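Local atomic coordinates of hypothetical protein Atu1540 (Agrobacterium tumefaciens str. C58, PDB entry 2HWJ), a protein that is of unknown function but belongs to the putative ParB-like nuclease family, so a nuclease or DNA-related role is possible though unproven. Residues P54-P59 / D97-V102; D163-R168 / M186-S191. All coordinates share one frame; numbering follows the deposited sequence.

How the contacts relate
From the N terminus the chain first reaches contact 1, where the end of strand 52-57 and the turn after it meet helix 96-105. The loop it closes runs through strand 63-65, helix 69-77 and strand 82-90, so contact 1 ties helix 96-105 to the mixed sheet. Contact 2 opens only after contact 1 has closed: it closes the shorter loop through helix 171-176 and joins the end of helix 157-166 to the last part of helix 178-189. The two neither nest nor cross. They lie on opposite sides of the chain's centre, nearest atoms about 20 Å apart, yet both meet the second subunit, where E98 of one copy pairs with R168 of the other.

Contact 1 of 2, residues P54-P59 / D97-V102; sequences PVVAGP and DEFWSV
F99 and P59 meet with P59 pointing CD down onto the centre of one face of the F99 ring, the two side chains crossing at about a right angle. P59 CD sits 3.7 Å from the centroid of the F99 ring and 10° off its normal, a CH-pi contact, while P59 CG reaches back over the root of the side chain, 3.9 Å from F99 CB. The phenyl leaves helix 96-105 with CG anti to the backbone N (chi1 174°), which carries its far end to the strand. There V56 comes in at the ring edge, near its plane, with CG1 4.3 Å from F99 CE1. Between these two neighbours the backbone itself touches the ring: G58 CA lies obliquely, 3.6 Å from F99 CE1, and having no side chain it brings the main chain close. Outside the segments Y64 meets the F99 ring with the planes at about 50°, and M103 of the same helix touches V56. Every touching residue is buried. Between these segments the helix meets the strand end and the turn after it through apolar and CH-pi contact, with no hydrogen bond, and the F99 ring bridges the two alongside Y64 and M103.

Contact 2 of 2, residues D163-R168 / M186-S191; sequences DFLRRR and MKLAKS
The last turns of helices 157-166 and 178-189 come together here, with CA of L165 8.3 Å from CA of L188, and no hydrogen bond passes between the two segments. L188 carries its side of the packing: CG, anti to the carbonyl carbon (chi1 -76°), turns the two methyls toward L165 and R168. L188 CB lies 4.1 Å from F164 CE2, obliquely to the ring. The methyls divide, CD2 meeting the aliphatic part of R168, 4.1 Å from CD, whereas CD1 is a looser 4.5 Å from L165 CD2. R168 folds back over F164. Its extended chain from CG to NE sets CD over the rim of the phenyl face and lays the guanidinium over F164 CE1, with NH1 donating to F164 O at 2.8 Å. R167 N reaches that same oxygen from the opposite face of its plane. Beyond the segments, R168 NE pairs with E193, and R168 NH2 with E98 of the second subunit. In the other segment, S191 N and OG both bond L188 O, OG at 2.8 Å in the carbonyl plane on a lone pair. The chemistry joins an apolar patch of L188, F164 and L165 to an arginine whose guanidinium is fixed by a carbonyl and two carboxylates, linking this helix pair to the subunit interface.

Contact 1 of 2, residues P54-P59 / D97-V102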
loop_
_atom_site.group_PDB
_atom_site.type_symbol
_atom_site.label_atom_id
_atom_site.label_comp_id
_atom_site.label_asym_id
_atom_site.label_seq_id
_atom_site.Cartn_x
_atom_site.Cartn_y
_atom_site.Cartn_z
ATOM N N PRO A 54 12.174 12.371 8.392
ATOM C CA PRO A 54 12.708 11.518 7.293
ATOM C C PRO A 54 13.127 12.361 6.114
ATOM O O PRO A 54 12.565 13.402 5.845
ATOM C CB PRO A 54 11.485 10.712 6.884
ATOM C CG PRO A 54 10.385 11.547 7.078
ATOM C CD PRO A 54 10.704 12.386 8.370
ATOM N N VAL A 55 14.043 11.890 5.326
ATOM C CA VAL A 55 14.702 12.748 4.330
ATOM C C VAL A 55 15.217 11.869 3.174
ATOM O O VAL A 55 15.328 10.666 3.313
ATOM C CB VAL A 55 15.873 13.326 5.091
ATOM C CG1 VAL A 55 17.220 13.123 4.377
ATOM C CG2 VAL A 55 15.562 14.694 5.704
ATOM N N VAL A 56 15.514 12.438 2.023
ATOM C CA VAL A 56 15.945 11.657 0.874
ATOM C C VAL A 56 17.196 12.325 0.413
ATOM O O VAL A 56 17.293 13.508 0.429
ATOM C CB VAL A 56 14.812 11.738 -0.219
ATOM C CG1 VAL A 56 15.344 11.704 -1.616
ATOM C CG2 VAL A 56 13.866 10.614 -0.077
ATOM N N ALA A 57 18.181 11.621 -0.048
ATOM C CA ALA A 57 19.380 12.333 -0.456
ATOM C C ALA A 57 19.178 12.670 -1.930
ATOM O O ALA A 57 18.883 11.790 -2.710
ATOM C CB ALA A 57 20.665 11.506 -0.204
ATOM N N GLY A 58 19.306 13.957 -2.289
ATOM C CA GLY A 58 19.170 14.396 -3.655
ATOM C C GLY A 58 20.488 14.737 -4.231
ATOM O O GLY A 58 21.507 14.455 -3.666
ATOM N N PRO A 59 20.460 15.411 -5.358
ATOM C CA PRO A 59 21.585 15.813 -6.173
ATOM C C PRO A 59 22.506 16.714 -5.392
ATOM O O PRO A 59 22.048 17.384 -4.475
ATOM C CB PRO A 59 20.951 16.626 -7.254
ATOM C CG PRO A 59 19.589 16.176 -7.280
ATOM C CD PRO A 59 19.188 15.907 -5.880
ATOM N N ASP A 97 16.846 17.231 -13.026
ATOM C CA ASP A 97 15.740 16.996 -13.854
ATOM C C ASP A 97 15.173 15.645 -13.456
ATOM O O ASP A 97 13.999 15.498 -13.079
ATOM C CB ASP A 97 16.367 16.860 -15.245
ATOM C CG ASP A 97 15.722 17.734 -16.248
ATOM O OD1 ASP A 97 14.615 18.214 -15.904
ATOM O OD2 ASP A 97 16.323 17.926 -17.356
ATOM N N GLU A 98 16.047 14.640 -13.540
ATOM C CA GLU A 98 15.599 13.299 -13.373
ATOM C C GLU A 98 15.121 13.130 -11.920
ATOM O O GLU A 98 14.069 12.572 -11.656
ATOM C CB GLU A 98 16.689 12.340 -13.777
ATOM C CG GLU A 98 16.212 10.945 -13.683
ATOM C CD GLU A 98 17.090 9.966 -14.381
ATOM O OE1 GLU A 98 18.313 10.216 -14.509
ATOM O OE2 GLU A 98 16.561 8.901 -14.769
ATOM N N PHE A 99 15.865 13.701 -10.994
ATOM C CA PHE A 99 15.494 13.642 -9.667
ATOM C C PHE A 99 14.060 14.077 -9.453
ATOM O O PHE A 99 13.288 13.367 -8.837
ATOM C CB PHE A 99 16.384 14.591 -8.928
ATOM C CG PHE A 99 16.013 14.751 -7.499
ATOM C CD1 PHE A 99 16.253 13.749 -6.612
ATOM C CD2 PHE A 99 15.397 15.909 -7.058
ATOM C CE1 PHE A 99 15.933 13.903 -5.261
ATOM C CE2 PHE A 99 15.046 16.088 -5.646
ATOM C CZ PHE A 99 15.304 15.082 -4.768
ATOM N N TRP A 100 13.679 15.256 -9.907
ATOM C CA TRP A 100 12.335 15.706 -9.557
ATOM C C TRP A 100 11.282 14.813 -10.116
ATOM O O TRP A 100 10.310 14.514 -9.435
ATOM C CB TRP A 100 12.074 17.065 -10.126
ATOM C CG TRP A 100 12.683 18.095 -9.341
ATOM C CD1 TRP A 100 13.721 18.896 -9.726
ATOM C CD2 TRP A 100 12.398 18.408 -7.951
ATOM N NE1 TRP A 100 14.085 19.688 -8.663
ATOM C CE2 TRP A 100 13.297 19.418 -7.569
ATOM C CE3 TRP A 100 11.524 17.870 -6.987
ATOM C CZ2 TRP A 100 13.277 20.017 -6.311
ATOM C CZ3 TRP A 100 11.501 18.445 -5.710
ATOM C CH2 TRP A 100 12.373 19.547 -5.393
ATOM N N SER A 101 11.468 14.403 -11.369
ATOM C CA SER A 101 10.662 13.377 -11.992
ATOM C C SER A 101 10.517 12.122 -11.139
ATOM O O SER A 101 9.399 11.654 -10.896
ATOM C CB SER A 101 11.262 13.009 -13.344
ATOM O OG SER A 101 10.707 11.828 -13.832
ATOM N N VAL A 102 11.632 11.576 -10.668
ATOM C CA VAL A 102 11.536 10.357 -9.912
ATOM C C VAL A 102 10.761 10.628 -8.611
ATOM O O VAL A 102 9.862 9.802 -8.241
ATOM C CB VAL A 102 12.892 9.752 -9.693
ATOM C CG1 VAL A 102 12.914 8.846 -8.553
ATOM C CG2 VAL A 102 13.254 8.985 -10.914
#

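Contact 2 of 2, residues D163-R168 / M186-S191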
loop_
_atom_site.group_PDB
_atom_site.type_symbol
_atom_site.label_atom_id
_atom_site.label_comp_id
_atom_site.label_asym_id
_atom_site.label_seq_id
_atom_site.Cartn_x
_atom_site.Cartn_y
_atom_site.Cartn_z
ATOM N N ASP A 163 -8.555 20.688 -0.441
ATOM C CA ASP A 163 -9.107 21.067 -1.699
ATOM C C ASP A 163 -10.676 20.969 -1.687
ATOM O O ASP A 163 -11.383 21.855 -2.148
ATOM C CB ASP A 163 -8.413 20.301 -2.829
ATOM C CG ASP A 163 -9.262 20.285 -4.127
ATOM O OD1 ASP A 163 -9.669 21.402 -4.596
ATOM O OD2 ASP A 163 -9.558 19.186 -4.691
ATOM N N PHE A 164 -11.233 19.925 -1.101
ATOM C CA PHE A 164 -12.681 19.816 -0.979
ATOM C C PHE A 164 -13.233 21.078 -0.279
ATOM O O PHE A 164 -14.084 21.760 -0.822
ATOM C CB PHE A 164 -12.969 18.534 -0.208
ATOM C CG PHE A 164 -14.420 18.311 0.155
ATOM C CD1 PHE A 164 -15.321 17.856 -0.776
ATOM C CD2 PHE A 164 -14.858 18.464 1.466
ATOM C CE1 PHE A 164 -16.623 17.603 -0.433
ATOM C CE2 PHE A 164 -16.186 18.211 1.796
ATOM C CZ PHE A 164 -17.043 17.793 0.845
ATOM N N LEU A 165 -12.691 21.439 0.886
ATOM C CA LEU A 165 -13.252 22.516 1.618
ATOM C C LEU A 165 -13.068 23.799 0.821
ATOM O O LEU A 165 -13.904 24.752 0.975
ATOM C CB LEU A 165 -12.654 22.646 2.994
ATOM C CG LEU A 165 -12.715 21.375 3.846
ATOM C CD1 LEU A 165 -11.599 21.371 4.830
ATOM C CD2 LEU A 165 -14.089 21.121 4.527
ATOM N N ARG A 166 -12.048 23.875 -0.051
ATOM C CA ARG A 166 -11.693 25.224 -0.455
ATOM C C ARG A 166 -12.627 25.595 -1.496
ATOM O O ARG A 166 -12.812 26.811 -1.740
ATOM C CB ARG A 166 -10.263 25.440 -0.895
ATOM C CG ARG A 166 -10.013 25.799 -2.343
ATOM C CD ARG A 166 -8.609 25.202 -2.770
ATOM N NE ARG A 166 -7.584 25.880 -1.972
ATOM C CZ ARG A 166 -6.712 25.304 -1.166
ATOM N NH1 ARG A 166 -6.629 24.017 -1.072
ATOM N NH2 ARG A 166 -5.893 26.065 -0.477
ATOM N N ARG A 167 -13.274 24.574 -2.068
ATOM C CA ARG A 167 -14.248 24.855 -3.128
ATOM C C ARG A 167 -15.652 25.112 -2.574
ATOM O O ARG A 167 -16.561 25.352 -3.304
ATOM C CB ARG A 167 -14.255 23.730 -4.145
ATOM C CG ARG A 167 -12.901 23.124 -4.367
ATOM C CD ARG A 167 -12.947 21.911 -5.271
ATOM N NE ARG A 167 -12.783 22.360 -6.629
ATOM C CZ ARG A 167 -11.776 22.036 -7.435
ATOM N NH1 ARG A 167 -10.810 21.234 -7.029
ATOM N NH2 ARG A 167 -11.750 22.530 -8.672
ATOM N N ARG A 168 -15.782 25.112 -1.257
ATOM C CA ARG A 168 -17.071 25.036 -0.581
ATOM C C ARG A 168 -17.187 25.935 0.613
ATOM O O ARG A 168 -18.248 26.162 1.081
ATOM C CB ARG A 168 -17.267 23.627 -0.060
ATOM C CG ARG A 168 -17.823 22.732 -1.112
ATOM C CD ARG A 168 -17.772 21.303 -0.705
ATOM N NE ARG A 168 -18.060 20.468 -1.868
ATOM C CZ ARG A 168 -17.143 20.075 -2.736
ATOM N NH1 ARG A 168 -15.887 20.437 -2.531
ATOM N NH2 ARG A 168 -17.468 19.302 -3.774
HETATM N N MSE A 186 -17.121 20.439 9.408
HETATM C CA MSE A 186 -17.632 19.308 10.154
HETATM C C MSE A 186 -19.030 18.865 9.627
HETATM O O MSE A 186 -19.294 17.666 9.465
HETATM C CB MSE A 186 -17.602 19.666 11.624
HETATM C CG MSE A 186 -18.014 18.599 12.529
HETATM SE SE MSE A 186 -16.944 16.981 12.297
HETATM C CE MSE A 186 -17.754 15.933 13.802
ATOM N N LYS A 187 -19.916 19.823 9.336
ATOM C CA LYS A 187 -21.177 19.477 8.677
ATOM C C LYS A 187 -20.876 18.871 7.278
ATOM O O LYS A 187 -21.611 17.987 6.833
ATOM C CB LYS A 187 -22.092 20.676 8.609
ATOM C CG LYS A 187 -23.308 20.583 7.773
ATOM C CD LYS A 187 -24.353 21.541 8.440
ATOM C CE LYS A 187 -25.523 21.968 7.555
ATOM N NZ LYS A 187 -25.411 23.440 7.232
ATOM N N LEU A 188 -19.795 19.277 6.608
ATOM C CA LEU A 188 -19.661 18.804 5.276
ATOM C C LEU A 188 -19.033 17.395 5.278
ATOM O O LEU A 188 -19.485 16.487 4.532
ATOM C CB LEU A 188 -18.857 19.779 4.421
ATOM C CG LEU A 188 -19.472 21.090 3.899
ATOM C CD1 LEU A 188 -18.401 22.130 3.884
ATOM C CD2 LEU A 188 -20.210 21.025 2.532
ATOM N N ALA A 189 -17.967 17.238 6.083
ATOM C CA ALA A 189 -17.275 15.962 6.256
ATOM C C ALA A 189 -18.286 14.783 6.378
ATOM O O ALA A 189 -18.156 13.746 5.700
ATOM C CB ALA A 189 -16.456 16.041 7.459
ATOM N N LYS A 190 -19.273 14.960 7.248
ATOM C CA LYS A 190 -20.322 14.013 7.461
ATOM C C LYS A 190 -21.317 13.883 6.310
ATOM O O LYS A 190 -22.226 13.083 6.386
ATOM C CB LYS A 190 -21.169 14.429 8.706
ATOM C CG LYS A 190 -20.452 14.415 10.089
ATOM C CD LYS A 190 -19.609 13.073 10.391
ATOM C CE LYS A 190 -18.049 13.252 10.355
ATOM N NZ LYS A 190 -17.459 12.501 11.514
ATOM N N SER A 191 -21.257 14.712 5.294
ATOM C CA SER A 191 -22.316 14.624 4.309
ATOM C C SER A 191 -21.874 13.593 3.312
ATOM O O SER A 191 -20.692 13.278 3.189
ATOM C CB SER A 191 -22.634 15.965 3.629
ATOM O OG SER A 191 -21.577 16.315 2.725
#